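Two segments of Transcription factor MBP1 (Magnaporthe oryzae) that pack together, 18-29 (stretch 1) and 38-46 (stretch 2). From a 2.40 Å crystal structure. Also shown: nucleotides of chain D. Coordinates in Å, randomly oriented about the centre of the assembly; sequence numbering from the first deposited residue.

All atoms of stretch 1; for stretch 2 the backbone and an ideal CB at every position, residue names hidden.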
ATOM      1  N   TYR A  18     -12.285  23.506   1.594  1.00 36.24           N
ATOM      2  CA  TYR A  18     -13.301  22.830   2.386  1.00 38.12           C
ATOM      3  C   TYR A  18     -12.649  21.948   3.452  1.00 38.65           C
ATOM      4  O   TYR A  18     -11.442  21.710   3.415  1.00 38.42           O
ATOM      5  CB  TYR A  18     -14.216  22.000   1.487  1.00 40.56           C
ATOM      6  CG  TYR A  18     -14.965  22.800   0.438  1.00 43.74           C
ATOM      7  CD1 TYR A  18     -14.401  23.049  -0.807  1.00 43.70           C
ATOM      8  CD2 TYR A  18     -16.238  23.295   0.689  1.00 47.33           C
ATOM      9  CE1 TYR A  18     -15.080  23.773  -1.769  1.00 46.75           C
ATOM     10  CE2 TYR A  18     -16.926  24.020  -0.269  1.00 52.01           C
ATOM     11  CZ  TYR A  18     -16.342  24.256  -1.495  1.00 52.17           C
ATOM     12  OH  TYR A  18     -17.020  24.977  -2.452  1.00 57.22           O
ATOM     13  N   SER A  19     -13.445  21.467   4.403  1.00 43.13           N
ATOM     14  CA  SER A  19     -12.913  20.648   5.491  1.00 43.09           C
ATOM     15  C   SER A  19     -13.641  19.311   5.611  1.00 47.59           C
ATOM     16  O   SER A  19     -14.798  19.258   6.027  1.00 56.71           O
ATOM     17  CB  SER A  19     -13.000  21.402   6.818  1.00 41.89           C
ATOM     18  OG  SER A  19     -14.339  21.461   7.274  1.00 47.36           O
ATOM     19  N   ALA A  20     -12.949  18.231   5.260  1.00 43.07           N
ATOM     20  CA  ALA A  20     -13.550  16.902   5.264  1.00 48.11           C
ATOM     21  C   ALA A  20     -12.859  15.962   6.243  1.00 46.46           C
ATOM     22  O   ALA A  20     -11.820  16.291   6.813  1.00 46.49           O
ATOM     23  CB  ALA A  20     -13.517  16.310   3.867  1.00 38.29           C
ATOM     24  N   THR A  21     -13.443  14.784   6.426  1.00 49.33           N
ATOM     25  CA  THR A  21     -12.860  13.766   7.292  1.00 48.96           C
ATOM     26  C   THR A  21     -12.937  12.393   6.636  1.00 51.97           C
ATOM     27  O   THR A  21     -14.023  11.893   6.349  1.00 51.13           O
ATOM     28  CB  THR A  21     -13.562  13.719   8.661  1.00 51.65           C
ATOM     29  OG1 THR A  21     -13.326  14.946   9.363  1.00 52.83           O
ATOM     30  CG2 THR A  21     -13.034  12.557   9.493  1.00 51.07           C
ATOM     31  N   TYR A  22     -11.779  11.790   6.393  1.00 46.78           N
ATOM     32  CA  TYR A  22     -11.728  10.473   5.775  1.00 51.92           C
ATOM     33  C   TYR A  22     -10.989   9.487   6.669  1.00 56.19           C
ATOM     34  O   TYR A  22      -9.829   9.707   7.019  1.00 52.01           O
ATOM     35  CB  TYR A  22     -11.060  10.548   4.401  1.00 50.02           C
ATOM     36  CG  TYR A  22     -11.661  11.593   3.492  1.00 48.53           C
ATOM     37  CD1 TYR A  22     -12.889  11.384   2.881  1.00 51.54           C
ATOM     38  CD2 TYR A  22     -11.000  12.791   3.243  1.00 45.03           C
ATOM     39  CE1 TYR A  22     -13.445  12.337   2.050  1.00 52.73           C
ATOM     40  CE2 TYR A  22     -11.547  13.749   2.412  1.00 39.05           C
ATOM     41  CZ  TYR A  22     -12.770  13.518   1.818  1.00 48.52           C
ATOM     42  OH  TYR A  22     -13.317  14.470   0.991  1.00 46.34           O
ATOM     43  N   SER A  23     -11.674   8.405   7.028  1.00 58.90           N
ATOM     44  CA  SER A  23     -11.137   7.393   7.936  1.00 62.55           C
ATOM     45  C   SER A  23     -10.690   8.003   9.262  1.00 61.15           C
ATOM     46  O   SER A  23      -9.692   7.583   9.846  1.00 61.17           O
ATOM     47  CB  SER A  23      -9.972   6.643   7.283  1.00 65.80           C
ATOM     48  OG  SER A  23     -10.404   5.916   6.147  1.00 70.31           O
ATOM     49  N   GLY A  24     -11.439   8.995   9.733  1.00 60.00           N
ATOM     50  CA  GLY A  24     -11.137   9.647  10.992  1.00 59.09           C
ATOM     51  C   GLY A  24      -9.954  10.589  10.894  1.00 51.32           C
ATOM     52  O   GLY A  24      -9.374  10.976  11.909  1.00 56.47           O
ATOM     53  N   ILE A  25      -9.595  10.958   9.669  1.00 47.91           N
ATOM     54  CA  ILE A  25      -8.489  11.877   9.441  1.00 48.97           C
ATOM     55  C   ILE A  25      -8.979  13.190   8.842  1.00 40.75           C
ATOM     56  O   ILE A  25      -9.334  13.252   7.664  1.00 40.13           O
ATOM     57  CB  ILE A  25      -7.423  11.264   8.517  1.00 47.70           C
ATOM     58  CG1 ILE A  25      -6.868   9.977   9.130  1.00 46.51           C
ATOM     59  CG2 ILE A  25      -6.303  12.263   8.258  1.00 38.97           C
ATOM     60  CD1 ILE A  25      -5.757   9.348   8.320  1.00 46.18           C
ATOM     61  N   PRO A  26      -9.010  14.247   9.666  1.00 44.76           N
ATOM     62  CA  PRO A  26      -9.406  15.590   9.234  1.00 41.70           C
ATOM     63  C   PRO A  26      -8.429  16.167   8.214  1.00 40.57           C
ATOM     64  O   PRO A  26      -7.219  16.142   8.440  1.00 33.23           O
ATOM     65  CB  PRO A  26      -9.378  16.401  10.536  1.00 38.13           C
ATOM     66  CG  PRO A  26      -9.476  15.393  11.621  1.00 41.67           C
ATOM     67  CD  PRO A  26      -8.742  14.197  11.111  1.00 46.27           C
ATOM     68  N   VAL A  27      -8.953  16.665   7.099  1.00 37.56           N
ATOM     69  CA  VAL A  27      -8.119  17.293   6.080  1.00 37.48           C
ATOM     70  C   VAL A  27      -8.703  18.620   5.617  1.00 37.25           C
ATOM     71  O   VAL A  27      -9.887  18.893   5.811  1.00 38.27           O
ATOM     72  CB  VAL A  27      -7.941  16.390   4.837  1.00 39.50           C
ATOM     73  CG1 VAL A  27      -7.229  15.092   5.201  1.00 42.27           C
ATOM     74  CG2 VAL A  27      -9.288  16.109   4.185  1.00 40.26           C
ATOM     75  N   TYR A  28      -7.853  19.446   5.015  1.00 35.26           N
ATOM     76  CA  TYR A  28      -8.318  20.585   4.241  1.00 32.97           C
ATOM     77  C   TYR A  28      -8.340  20.158   2.784  1.00 32.59           C
ATOM     78  O   TYR A  28      -7.400  19.520   2.307  1.00 30.50           O
ATOM     79  CB  TYR A  28      -7.417  21.805   4.436  1.00 33.91           C
ATOM     80  CG  TYR A  28      -7.283  22.255   5.872  1.00 35.99           C
ATOM     81  CD1 TYR A  28      -8.387  22.705   6.584  1.00 39.29           C
ATOM     82  CD2 TYR A  28      -6.050  22.244   6.511  1.00 37.87           C
ATOM     83  CE1 TYR A  28      -8.270  23.119   7.898  1.00 40.98           C
ATOM     84  CE2 TYR A  28      -5.921  22.660   7.825  1.00 40.09           C
ATOM     85  CZ  TYR A  28      -7.034  23.097   8.511  1.00 42.15           C
ATOM     86  OH  TYR A  28      -6.910  23.509   9.818  1.00 47.08           O
ATOM     87  N   GLU A  29      -9.415  20.488   2.077  1.00 35.94           N
ATOM     88  CA  GLU A  29      -9.536  20.088   0.682  1.00 38.45           C
ATOM     89  C   GLU A  29      -9.831  21.275  -0.226  1.00 38.78           C
ATOM     90  O   GLU A  29     -10.854  21.943  -0.083  1.00 32.92           O
ATOM     91  CB  GLU A  29     -10.625  19.026   0.524  1.00 43.32           C
ATOM     92  CG  GLU A  29     -10.782  18.510  -0.899  1.00 50.06           C
ATOM     93  CD  GLU A  29     -11.726  17.326  -0.991  1.00 56.76           C
ATOM     94  OE1 GLU A  29     -12.094  16.771   0.066  1.00 58.18           O
ATOM     95  OE2 GLU A  29     -12.102  16.951  -2.122  1.00 60.20           O
ATOM     96  N   UNK A  38      -7.084  18.804  -4.101  1.00 29.43           N
ATOM     97  CA  UNK A  38      -5.813  18.562  -3.432  1.00 32.14           C
ATOM     98  C   UNK A  38      -6.050  18.588  -1.928  1.00 29.37           C
ATOM     99  O   UNK A  38      -6.595  19.554  -1.399  1.00 33.61           O
ATOM    100  CB  UNK A  38      -4.762  19.596  -3.843  1.00 32.14           C
ATOM    101  N   UNK A  39      -5.648  17.524  -1.241  1.00 28.74           N
ATOM    102  CA  UNK A  39      -5.908  17.410   0.189  1.00 28.09           C
ATOM    103  C   UNK A  39      -4.687  17.753   1.029  1.00 29.58           C
ATOM    104  O   UNK A  39      -3.567  17.353   0.710  1.00 26.96           O
ATOM    105  CB  UNK A  39      -6.381  15.994   0.523  1.00 28.09           C
ATOM    106  N   UNK A  40      -4.918  18.502   2.103  1.00 31.17           N
ATOM    107  CA  UNK A  40      -3.885  18.790   3.088  1.00 33.60           C
ATOM    108  C   UNK A  40      -4.353  18.294   4.452  1.00 22.85           C
ATOM    109  O   UNK A  40      -5.448  18.637   4.896  1.00 23.61           O
ATOM    110  CB  UNK A  40      -3.564  20.285   3.129  1.00 33.60           C
ATOM    111  N   UNK A  41      -3.535  17.478   5.111  1.00 35.05           N
ATOM    112  CA  UNK A  41      -3.898  16.947   6.423  1.00 35.02           C
ATOM    113  C   UNK A  41      -3.900  18.037   7.489  1.00 35.69           C
ATOM    114  O   UNK A  41      -3.072  18.943   7.462  1.00 40.21           O
ATOM    115  CB  UNK A  41      -2.936  15.827   6.825  1.00 35.02           C
ATOM    116  N   UNK A  42      -4.833  17.945   8.429  1.00 40.19           N
ATOM    117  CA  UNK A  42      -4.955  18.962   9.466  1.00 36.32           C
ATOM    118  C   UNK A  42      -3.958  18.751  10.601  1.00 38.23           C
ATOM    119  O   UNK A  42      -3.531  19.707  11.246  1.00 40.55           O
ATOM    120  CB  UNK A  42      -6.380  18.971  10.024  1.00 36.32           C
ATOM    121  N   UNK A  43      -3.577  17.499  10.834  1.00 36.24           N
ATOM    122  CA  UNK A  43      -2.777  17.158  12.009  1.00 43.10           C
ATOM    123  C   UNK A  43      -1.282  17.439  11.826  1.00 44.28           C
ATOM    124  O   UNK A  43      -0.573  17.687  12.801  1.00 47.61           O
ATOM    125  CB  UNK A  43      -2.978  15.681  12.353  1.00 43.10           C
ATOM    126  N   UNK A  44      -0.800  17.420  10.586  1.00 41.51           N
ATOM    127  CA  UNK A  44       0.623  17.637  10.341  1.00 42.52           C
ATOM    128  C   UNK A  44       0.895  18.447   9.076  1.00 42.37           C
ATOM    129  O   UNK A  44       2.050  18.622   8.683  1.00 43.07           O
ATOM    130  CB  UNK A  44       1.341  16.289  10.247  1.00 42.52           C
ATOM    131  N   UNK A  45      -0.172  18.927   8.445  1.00 37.20           N
ATOM    132  CA  UNK A  45      -0.074  19.720   7.221  1.00 46.05           C
ATOM    133  C   UNK A  45       0.620  18.990   6.075  1.00 36.25           C
ATOM    134  O   UNK A  45       1.083  19.619   5.128  1.00 38.18           O
ATOM    135  CB  UNK A  45       0.673  21.023   7.514  1.00 46.05           C
ATOM    136  N   UNK A  46       0.692  17.667   6.154  1.00 39.09           N
ATOM    137  CA  UNK A  46       1.204  16.901   5.030  1.00 38.24           C
ATOM    138  C   UNK A  46       0.198  16.959   3.890  1.00 38.03           C
ATOM    139  O   UNK A  46      -1.011  16.996   4.119  1.00 39.50           O
ATOM    140  CB  UNK A  46       1.488  15.453   5.435  1.00 38.24           C
TER
ATOM    141  P    DC D  10     -14.660   6.176   5.770  1.00 62.85           P
ATOM    142  OP1  DC D  10     -13.460   6.516   4.973  1.00 59.50           O
ATOM    143  OP2  DC D  10     -14.961   6.980   6.970  1.00 66.57           O
ATOM    144  O5'  DC D  10     -15.969   6.236   4.856  1.00 61.58           O
ATOM    145  C5'  DC D  10     -15.967   7.003   3.671  1.00 60.34           C
ATOM    146  C4'  DC D  10     -17.069   6.539   2.738  1.00 58.52           C
ATOM    147  O4'  DC D  10     -16.822   5.176   2.332  1.00 56.36           O
ATOM    148  C3'  DC D  10     -18.475   6.553   3.344  1.00 60.26           C
ATOM    149  O3'  DC D  10     -19.269   7.514   2.671  1.00 62.21           O
ATOM    150  C2'  DC D  10     -19.005   5.122   3.133  1.00 59.74           C
ATOM    151  C1'  DC D  10     -18.055   4.558   2.087  1.00 58.98           C
ATOM    152  N1   DC D  10     -17.872   3.076   2.170  1.00 59.20           N
ATOM    153  C2   DC D  10     -17.972   2.303   1.008  1.00 57.56           C
ATOM    154  O2   DC D  10     -18.212   2.862  -0.068  1.00 58.49           O
ATOM    155  N3   DC D  10     -17.803   0.961   1.094  1.00 56.61           N
ATOM    156  C4   DC D  10     -17.546   0.394   2.272  1.00 56.99           C
ATOM    157  N4   DC D  10     -17.387  -0.934   2.306  1.00 55.67           N
ATOM    158  C5   DC D  10     -17.440   1.164   3.469  1.00 57.48           C
ATOM    159  C6   DC D  10     -17.609   2.488   3.373  1.00 58.45           C
ATOM    160  P    DT D   9      -9.933   1.145   6.689  1.00 66.72           P
ATOM    161  OP1  DT D   9      -8.793   1.305   7.621  1.00 67.58           O
ATOM    162  OP2  DT D   9     -11.024   0.195   7.004  1.00 67.48           O
ATOM    163  O5'  DT D   9     -10.599   2.575   6.419  1.00 60.73           O
ATOM    164  C5'  DT D   9     -11.997   2.749   6.590  1.00 60.30           C
ATOM    165  C4'  DT D   9     -12.591   3.531   5.433  1.00 57.40           C
ATOM    166  O4'  DT D   9     -12.228   2.897   4.189  1.00 53.97           O
ATOM    167  C3'  DT D   9     -14.105   3.578   5.410  1.00 60.47           C
ATOM    168  O3'  DT D   9     -14.594   4.643   6.264  1.00 66.20           O
ATOM    169  C2'  DT D   9     -14.415   3.804   3.930  1.00 57.76           C
ATOM    170  C1'  DT D   9     -13.232   3.134   3.221  1.00 55.37           C
ATOM    171  N1   DT D   9     -13.581   1.835   2.566  1.00 56.92           N
ATOM    172  C2   DT D   9     -13.975   1.827   1.242  1.00 55.89           C
ATOM    173  O2   DT D   9     -14.063   2.836   0.567  1.00 55.57           O
ATOM    174  N3   DT D   9     -14.267   0.585   0.735  1.00 55.99           N
ATOM    175  C4   DT D   9     -14.206  -0.624   1.403  1.00 56.84           C
ATOM    176  O4   DT D   9     -14.487  -1.688   0.865  1.00 57.30           O
ATOM    177  C5   DT D   9     -13.785  -0.535   2.779  1.00 56.93           C
ATOM    178  C6   DT D   9     -13.494   0.665   3.295  1.00 56.80           C

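Stretch 1 is a hairpin. Strand 18-22 turns through a type I' turn, from Tyr-22 to Ile-25, into strand 25-29. Stretch 2 begins as a strand, 38-41, antiparallel to 25-29, and continues as loop.

Position 38 is extended, and its CA-to-CB bond points away from stretch 1. No atom of stretch 1 lies within 5.5 Å of the ideal CB. Stretch 1 sets little demand here, and a beta-branched residue would suit the strand. The residue is Val-38, chi1 t.

Position 39 pairs with Glu-29, on the sheet face that carries Val-27 and Glu-29. The ideal CB is 4.6 Å from Val-27 CB. Further out lies the ring of Tyr-22, whose OH donates to Glu-29 OE1 at 2.8 Å. A long apolar side chain could reach that ring; leucine, isoleucine or methionine would all be reasonable. It is Met-39, with chi angles m, t, t. Its CE lies 3.6 Å from Tyr-22 CE2, and its SD is 4.7 Å from the centroid of that ring, in an oblique approach. SD also sits 4.4 Å from Val-27 CG2.

Position 40 pairs with Tyr-28, and both side chains lie on the same face. The backbone bonds run both ways: N of 40 donates to Tyr-28 O at 2.7 Å, and Tyr-28 N donates to O of 40 at 2.5 Å. Beside the Tyr-28 ring, a side chain with a long aliphatic part, or an aromatic one, would fit. It is Arg-40. Its CD lies at the ring edge, 3.9 Å from Tyr-28 CD2. Its NH1 forms a salt bridge with OD1 of position 45, at 3.2 Å, through a weak hydrogen bond.

Position 41 pairs with Val-27 and shares its face. The ideal CB is 4.6 Å from Val-27 CG1 and 5.1 Å from Ile-25 CG2. These methyls favour an aliphatic side chain or the stem of a long polar one. It is Arg-41: CG packs 4.0 Å from Val-27 CG1, and CD 3.7 Å from Ile-25 CG2.

Position 42 leaves the strand, but its CB points toward stretch 1, 3.3 Å from Pro-26 O. Its N donates to that same oxygen at 3.0 Å, so proline is unsuitable. The Tyr-28 ring and the carbonyl of Val-27 offer a surface and an acceptor. A long side chain with a donor, lysine, arginine or glutamine, could use both. Arg-42 lays its guanidinium flat on Tyr-28, centres 4.6 Å apart and planes at 27°. Its NH2 makes a weak hydrogen bond to Val-27 O at 3.0 Å.

Position 43 has nothing of stretch 1 near its ideal CB; many residues would do. It is Val-43, whose N donates to water 1 at 2.9 Å. That water donates to Pro-26 O at 2.7 Å.

At positions 44 to 46 nothing of stretch 1 comes within 5.5 Å of the ideal CB, so stretch 1 leaves the choice open. Position 45 has positive phi, which suits glycine, asparagine or aspartate. Asp-44 holds Arg-41 NE through OD1 at 2.9 Å. Asp-45 is the partner of Arg-40. Trp-46 N donates to Asp-44 OD1 at 3.2 Å.

Stretch 2 (38-46) VMRRRVDDW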
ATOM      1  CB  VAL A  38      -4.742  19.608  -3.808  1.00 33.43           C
ATOM      2  CG1 VAL A  38      -3.471  19.378  -3.006  1.00 32.99           C
ATOM      3  CG2 VAL A  38      -4.446  19.564  -5.303  1.00 34.09           C
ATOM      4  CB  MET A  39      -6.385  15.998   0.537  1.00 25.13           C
ATOM      5  CG  MET A  39      -7.679  15.589  -0.138  1.00 27.57           C
ATOM      6  SD  MET A  39      -8.296  14.011   0.475  1.00 34.65           S
ATOM      7  CE  MET A  39      -9.660  13.726  -0.653  1.00 32.44           C
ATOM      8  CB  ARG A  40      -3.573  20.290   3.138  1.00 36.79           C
ATOM      9  CG  ARG A  40      -2.311  20.626   3.915  1.00 36.18           C
ATOM     10  CD  ARG A  40      -2.506  21.819   4.842  1.00 39.49           C
ATOM     11  NE  ARG A  40      -2.515  23.095   4.134  1.00 40.05           N
ATOM     12  CZ  ARG A  40      -2.451  24.280   4.733  1.00 43.02           C
ATOM     13  NH1 ARG A  40      -2.369  24.353   6.055  1.00 42.15           N
ATOM     14  NH2 ARG A  40      -2.464  25.394   4.013  1.00 44.25           N
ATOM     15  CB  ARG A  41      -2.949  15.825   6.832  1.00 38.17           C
ATOM     16  CG  ARG A  41      -3.442  14.439   6.476  1.00 39.03           C
ATOM     17  CD  ARG A  41      -2.888  13.417   7.447  1.00 41.08           C
ATOM     18  NE  ARG A  41      -1.431  13.360   7.403  1.00 40.41           N
ATOM     19  CZ  ARG A  41      -0.745  12.474   6.692  1.00 38.01           C
ATOM     20  NH1 ARG A  41      -1.385  11.566   5.967  1.00 40.79           N
ATOM     21  NH2 ARG A  41       0.582  12.490   6.708  1.00 32.74           N
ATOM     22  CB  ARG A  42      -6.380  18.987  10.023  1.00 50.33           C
ATOM     23  CG  ARG A  42      -6.656  20.156  10.959  1.00 55.68           C
ATOM     24  CD  ARG A  42      -8.147  20.375  11.135  1.00 59.67           C
ATOM     25  NE  ARG A  42      -8.904  19.803  10.024  1.00 61.36           N
ATOM     26  CZ  ARG A  42     -10.124  20.189   9.668  1.00 63.69           C
ATOM     27  NH1 ARG A  42     -10.734  21.166  10.325  1.00 66.88           N
ATOM     28  NH2 ARG A  42     -10.733  19.602   8.646  1.00 61.20           N
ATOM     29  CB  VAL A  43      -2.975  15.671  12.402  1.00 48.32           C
ATOM     30  CG1 VAL A  43      -2.265  14.745  11.420  1.00 47.14           C
ATOM     31  CG2 VAL A  43      -2.490  15.422  13.823  1.00 48.87           C
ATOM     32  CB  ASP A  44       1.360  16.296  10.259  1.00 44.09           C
ATOM     33  CG  ASP A  44       0.734  15.344   9.255  1.00 44.88           C
ATOM     34  OD1 ASP A  44      -0.186  15.763   8.521  1.00 40.33           O
ATOM     35  OD2 ASP A  44       1.170  14.173   9.196  1.00 47.61           O
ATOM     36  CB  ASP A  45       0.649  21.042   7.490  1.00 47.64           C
ATOM     37  CG  ASP A  45      -0.264  22.093   8.081  1.00 48.65           C
ATOM     38  OD1 ASP A  45      -1.500  21.936   7.973  1.00 46.57           O
ATOM     39  OD2 ASP A  45       0.255  23.082   8.642  1.00 51.16           O
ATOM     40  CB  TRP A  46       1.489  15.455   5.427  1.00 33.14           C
ATOM     41  CG  TRP A  46       2.789  15.275   6.148  1.00 35.24           C
ATOM     42  CD1 TRP A  46       3.403  16.169   6.977  1.00 37.35           C
ATOM     43  CD2 TRP A  46       3.647  14.131   6.086  1.00 42.28           C
ATOM     44  NE1 TRP A  46       4.586  15.646   7.442  1.00 45.21           N
ATOM     45  CE2 TRP A  46       4.759  14.395   6.910  1.00 43.04           C
ATOM     46  CE3 TRP A  46       3.580  12.905   5.418  1.00 41.63           C
ATOM     47  CZ2 TRP A  46       5.793  13.480   7.083  1.00 40.37           C
ATOM     48  CZ3 TRP A  46       4.607  11.998   5.590  1.00 42.89           C
ATOM     49  CH2 TRP A  46       5.700  12.290   6.416  1.00 39.70           C
TER
HETATM   50  O   HOH W   1      -5.338  15.242  10.125  1.00 33.61           O
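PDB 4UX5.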